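Local atomic coordinates of biphenyl 2,3-Dioxygenase Beta Subunit (Sphingobium yanoikuyae, PDB entry 2GBW), a protein that probably serves as the beta subunit of a ring-hydroxylating dioxygenase that adds dioxygen to biphenyl. Residues Gly114-Val124 against Val135-Arg146. Residues are numbered along the deposited sequence; the frame is centred on the assembly and turned at random.
Sequences GELDVLSNILV and VHTLGREDKLRR
L116, V118, S120, I122 and V124 pair with L144, D142, R140, L138 and H136 as the hydrogen-bonded pairs of an antiparallel hairpin, two backbone bonds each. Their side chains share one face of the sheet, partly covered by helix 10-28. There R140 NE donates to S120 OG at 3.1 Å (151°). A bend at chi3 (65°) sets the guanidinium so that I122 CD1 lies over one face, 3.7 Å above its plane and offset toward the rim. R140 NH1 forms a salt bridge with the terminal carboxylate of C174, and Y20 adds a cation-pi contact. A leucine in place of R140 would probably leave the S120 hydroxyl and C174 carboxylate without their mate. D142 OD2, hydrogen-bonded to Y20, makes a long salt bridge with R140 NE (3.7 Å), well out of the guanidinium plane. K143 NZ meets E115 OE1 at 2.7 Å in a salt bridge; R146 NH1 donates to G114 O (2.8 Å), with L116 CD1 over its guanidinium centre. On the other face, L123 CD1 presses on V135 CG1 and T137 CG2, each at 3.4 Å. H136, of a zinc site carrying no metal on this chain, hydrogen-bonds through NE2 to D167. This NTF2-like hairpin thus buries charge, R140 probably balanced by C174 and D142.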
loop_
_atom_site.group_PDB
_atom_site.type_symbol
_atom_site.label_atom_id
_atom_site.label_comp_id
_atom_site.label_asym_id
_atom_site.label_seq_id
_atom_site.Cartn_x
_atom_site.Cartn_y
_atom_site.Cartn_z
ATOM N N GLY B 114 32.223 0.668 -34.717
ATOM C CA GLY B 114 30.858 0.293 -35.115
ATOM C C GLY B 114 29.919 -0.037 -33.958
ATOM O O GLY B 114 28.758 -0.441 -34.176
ATOM N N GLU B 115 30.390 0.149 -32.731
ATOM C CA GLU B 115 29.615 -0.253 -31.564
ATOM C C GLU B 115 28.799 0.939 -31.124
ATOM O O GLU B 115 29.120 2.081 -31.499
ATOM C CB GLU B 115 30.546 -0.712 -30.443
ATOM C CG GLU B 115 31.603 -1.743 -30.964
ATOM C CD GLU B 115 32.678 -2.102 -29.928
ATOM O OE1 GLU B 115 32.824 -1.380 -28.901
ATOM O OE2 GLU B 115 33.371 -3.126 -30.132
ATOM N N LEU B 116 27.736 0.656 -30.377
ATOM C CA LEU B 116 26.764 1.669 -29.953
ATOM C C LEU B 116 26.621 1.642 -28.463
ATOM O O LEU B 116 26.445 0.575 -27.876
ATOM C CB LEU B 116 25.403 1.402 -30.582
ATOM C CG LEU B 116 25.354 1.499 -32.099
ATOM C CD1 LEU B 116 24.128 0.761 -32.566
ATOM C CD2 LEU B 116 25.350 2.971 -32.457
ATOM N N ASP B 117 26.684 2.816 -27.850
ATOM C CA ASP B 117 26.364 2.970 -26.451
ATOM C C ASP B 117 24.937 3.435 -26.396
ATOM O O ASP B 117 24.586 4.473 -26.965
ATOM C CB ASP B 117 27.243 4.017 -25.765
ATOM C CG ASP B 117 28.700 3.576 -25.627
ATOM O OD1 ASP B 117 28.941 2.391 -25.364
ATOM O OD2 ASP B 117 29.598 4.438 -25.754
ATOM N N VAL B 118 24.132 2.690 -25.655
ATOM C CA VAL B 118 22.677 2.909 -25.560
ATOM C C VAL B 118 22.153 2.977 -24.126
ATOM O O VAL B 118 22.255 2.021 -23.322
ATOM C CB VAL B 118 21.891 1.842 -26.366
ATOM C CG1 VAL B 118 20.396 2.246 -26.488
ATOM C CG2 VAL B 118 22.545 1.611 -27.749
ATOM N N LEU B 119 21.548 4.118 -23.814
ATOM C CA LEU B 119 20.875 4.367 -22.554
ATOM C C LEU B 119 19.358 4.179 -22.725
ATOM O O LEU B 119 18.767 4.552 -23.729
ATOM C CB LEU B 119 21.151 5.785 -22.085
ATOM C CG LEU B 119 22.624 6.172 -21.952
ATOM C CD1 LEU B 119 22.732 7.697 -21.784
ATOM C CD2 LEU B 119 23.228 5.418 -20.787
ATOM N N SER B 120 18.712 3.633 -21.714
ATOM C CA SER B 120 17.250 3.566 -21.701
ATOM C C SER B 120 16.731 3.482 -20.244
ATOM O O SER B 120 17.457 3.036 -19.340
ATOM C CB SER B 120 16.778 2.392 -22.563
ATOM O OG SER B 120 17.321 1.183 -22.070
ATOM N N ASN B 121 15.473 3.896 -20.034
ATOM C CA ASN B 121 14.743 3.768 -18.784
ATOM C C ASN B 121 13.758 2.577 -18.902
ATOM O O ASN B 121 13.074 2.423 -19.959
ATOM C CB ASN B 121 13.865 5.004 -18.520
ATOM C CG ASN B 121 14.641 6.241 -18.164
ATOM O OD1 ASN B 121 15.819 6.168 -17.801
ATOM N ND2 ASN B 121 13.971 7.387 -18.217
ATOM N N ILE B 122 13.666 1.753 -17.859
ATOM C CA ILE B 122 12.793 0.598 -17.936
ATOM C C ILE B 122 11.877 0.573 -16.764
ATOM O O ILE B 122 12.321 0.776 -15.626
ATOM C CB ILE B 122 13.544 -0.739 -18.035
ATOM C CG1 ILE B 122 14.618 -0.703 -19.088
ATOM C CG2 ILE B 122 12.578 -1.858 -18.424
ATOM C CD1 ILE B 122 15.517 -1.880 -19.078
ATOM N N LEU B 123 10.603 0.385 -17.032
ATOM C CA LEU B 123 9.597 0.149 -16.006
ATOM C C LEU B 123 9.017 -1.246 -16.242
ATOM O O LEU B 123 8.528 -1.562 -17.325
ATOM C CB LEU B 123 8.467 1.202 -16.124
ATOM C CG LEU B 123 7.231 1.091 -15.217
ATOM C CD1 LEU B 123 7.553 1.126 -13.728
ATOM C CD2 LEU B 123 6.231 2.226 -15.604
ATOM N N VAL B 124 9.043 -2.058 -15.195
ATOM C CA VAL B 124 8.658 -3.478 -15.282
ATOM C C VAL B 124 7.546 -3.720 -14.306
ATOM O O VAL B 124 7.708 -3.471 -13.112
ATOM C CB VAL B 124 9.808 -4.470 -14.912
ATOM C CG1 VAL B 124 9.289 -5.924 -15.052
ATOM C CG2 VAL B 124 11.049 -4.231 -15.794
ATOM N N VAL B 135 6.411 -3.805 -8.916
ATOM C CA VAL B 135 6.857 -2.829 -9.942
ATOM C C VAL B 135 8.299 -2.460 -9.742
ATOM O O VAL B 135 8.713 -2.193 -8.611
ATOM C CB VAL B 135 6.016 -1.581 -9.875
ATOM C CG1 VAL B 135 6.474 -0.555 -11.020
ATOM C CG2 VAL B 135 4.520 -1.936 -9.975
ATOM N N HIS B 136 9.080 -2.415 -10.827
ATOM C CA HIS B 136 10.506 -2.103 -10.737
ATOM C C HIS B 136 10.845 -1.032 -11.748
ATOM O O HIS B 136 10.289 -1.013 -12.854
ATOM C CB HIS B 136 11.381 -3.326 -11.031
ATOM C CG HIS B 136 11.138 -4.475 -10.119
ATOM N ND1 HIS B 136 11.837 -4.672 -8.934
ATOM C CD2 HIS B 136 10.248 -5.477 -10.211
ATOM C CE1 HIS B 136 11.403 -5.791 -8.376
ATOM N NE2 HIS B 136 10.400 -6.262 -9.094
ATOM N N THR B 137 11.753 -0.148 -11.384
ATOM C CA THR B 137 12.341 0.766 -12.340
ATOM C C THR B 137 13.827 0.663 -12.301
ATOM O O THR B 137 14.431 0.484 -11.221
ATOM C CB THR B 137 11.888 2.209 -12.188
ATOM O OG1 THR B 137 12.280 2.714 -10.909
ATOM C CG2 THR B 137 10.381 2.277 -12.320
ATOM N N LEU B 138 14.383 0.723 -13.512
ATOM C CA LEU B 138 15.822 0.569 -13.757
ATOM C C LEU B 138 16.327 1.478 -14.887
ATOM O O LEU B 138 15.566 1.821 -15.819
ATOM C CB LEU B 138 16.156 -0.877 -14.212
ATOM C CG LEU B 138 15.775 -2.127 -13.423
ATOM C CD1 LEU B 138 14.419 -2.589 -13.967
ATOM C CD2 LEU B 138 16.825 -3.294 -13.506
ATOM N N GLY B 139 17.605 1.830 -14.798
ATOM C CA GLY B 139 18.375 2.374 -15.944
ATOM C C GLY B 139 19.116 1.202 -16.580
ATOM O O GLY B 139 19.552 0.229 -15.922
ATOM N N ARG B 140 19.222 1.233 -17.884
ATOM C CA ARG B 140 19.934 0.231 -18.611
ATOM C C ARG B 140 21.021 0.949 -19.438
ATOM O O ARG B 140 20.761 1.967 -20.080
ATOM C CB ARG B 140 18.983 -0.541 -19.519
ATOM C CG ARG B 140 19.711 -1.546 -20.400
ATOM C CD ARG B 140 18.771 -2.532 -21.054
ATOM N NE ARG B 140 17.874 -1.872 -22.004
ATOM C CZ ARG B 140 16.893 -2.473 -22.660
ATOM N NH1 ARG B 140 16.692 -3.759 -22.519
ATOM N NH2 ARG B 140 16.131 -1.775 -23.504
ATOM N N GLU B 141 22.235 0.414 -19.389
ATOM C CA GLU B 141 23.366 0.937 -20.139
ATOM C C GLU B 141 23.899 -0.252 -20.947
ATOM O O GLU B 141 24.458 -1.180 -20.358
ATOM C CB GLU B 141 24.420 1.536 -19.202
ATOM C CG GLU B 141 23.893 2.714 -18.390
ATOM C CD GLU B 141 24.833 3.229 -17.302
ATOM O OE1 GLU B 141 25.947 2.681 -17.089
ATOM O OE2 GLU B 141 24.424 4.234 -16.654
ATOM N N ASP B 142 23.664 -0.235 -22.274
ATOM C CA ASP B 142 24.104 -1.319 -23.209
ATOM C C ASP B 142 25.229 -0.846 -24.096
ATOM O O ASP B 142 25.293 0.336 -24.450
ATOM C CB ASP B 142 22.963 -1.755 -24.151
ATOM C CG ASP B 142 21.861 -2.580 -23.480
ATOM O OD1 ASP B 142 22.047 -3.115 -22.355
ATOM O OD2 ASP B 142 20.788 -2.738 -24.147
ATOM N N LYS B 143 26.074 -1.796 -24.508
ATOM C CA LYS B 143 26.883 -1.703 -25.712
ATOM C C LYS B 143 26.297 -2.729 -26.657
ATOM O O LYS B 143 26.177 -3.917 -26.297
ATOM C CB LYS B 143 28.330 -2.069 -25.459
ATOM C CG LYS B 143 29.069 -1.217 -24.403
ATOM C CD LYS B 143 30.519 -0.945 -24.836
ATOM C CE LYS B 143 30.610 0.101 -25.963
ATOM N NZ LYS B 143 31.804 -0.000 -26.879
ATOM N N LEU B 144 25.894 -2.281 -27.836
ATOM C CA LEU B 144 25.375 -3.159 -28.885
ATOM C C LEU B 144 26.311 -3.164 -30.072
ATOM O O LEU B 144 27.029 -2.184 -30.314
ATOM C CB LEU B 144 24.047 -2.635 -29.397
ATOM C CG LEU B 144 22.881 -2.368 -28.434
ATOM C CD1 LEU B 144 21.730 -1.895 -29.279
ATOM C CD2 LEU B 144 22.444 -3.587 -27.630
ATOM N N ARG B 145 26.302 -4.249 -30.835
ATOM C CA ARG B 145 26.898 -4.195 -32.172
ATOM C C ARG B 145 25.912 -4.711 -33.195
ATOM O O ARG B 145 25.000 -5.477 -32.897
ATOM C CB ARG B 145 28.187 -4.996 -32.255
ATOM C CG ARG B 145 27.996 -6.466 -31.921
ATOM C CD ARG B 145 29.231 -7.289 -32.327
ATOM N NE ARG B 145 30.288 -7.124 -31.333
ATOM C CZ ARG B 145 30.468 -7.879 -30.249
ATOM N NH1 ARG B 145 29.670 -8.914 -29.976
ATOM N NH2 ARG B 145 31.462 -7.595 -29.420
ATOM N N ARG B 146 26.121 -4.263 -34.418
ATOM C CA ARG B 146 25.348 -4.698 -35.555
ATOM C C ARG B 146 25.593 -6.175 -35.818
ATOM O O ARG B 146 26.725 -6.647 -35.765
ATOM C CB ARG B 146 25.726 -3.884 -36.789
ATOM C CG ARG B 146 25.001 -2.545 -36.868
ATOM C CD ARG B 146 25.861 -1.385 -36.345
ATOM N NE ARG B 146 25.208 -0.077 -36.544
ATOM C CZ ARG B 146 25.737 1.096 -36.196
ATOM N NH1 ARG B 146 26.949 1.158 -35.650
ATOM N NH2 ARG B 146 25.047 2.212 -36.395
HETATM O O HOH W 1 28.649 -2.876 -35.051
HETATM O O HOH W 2 32.215 -4.837 -31.857
HETATM O O HOH W 3 33.832 -5.483 -28.920
HETATM O O HOH W 4 27.127 1.952 -22.816
#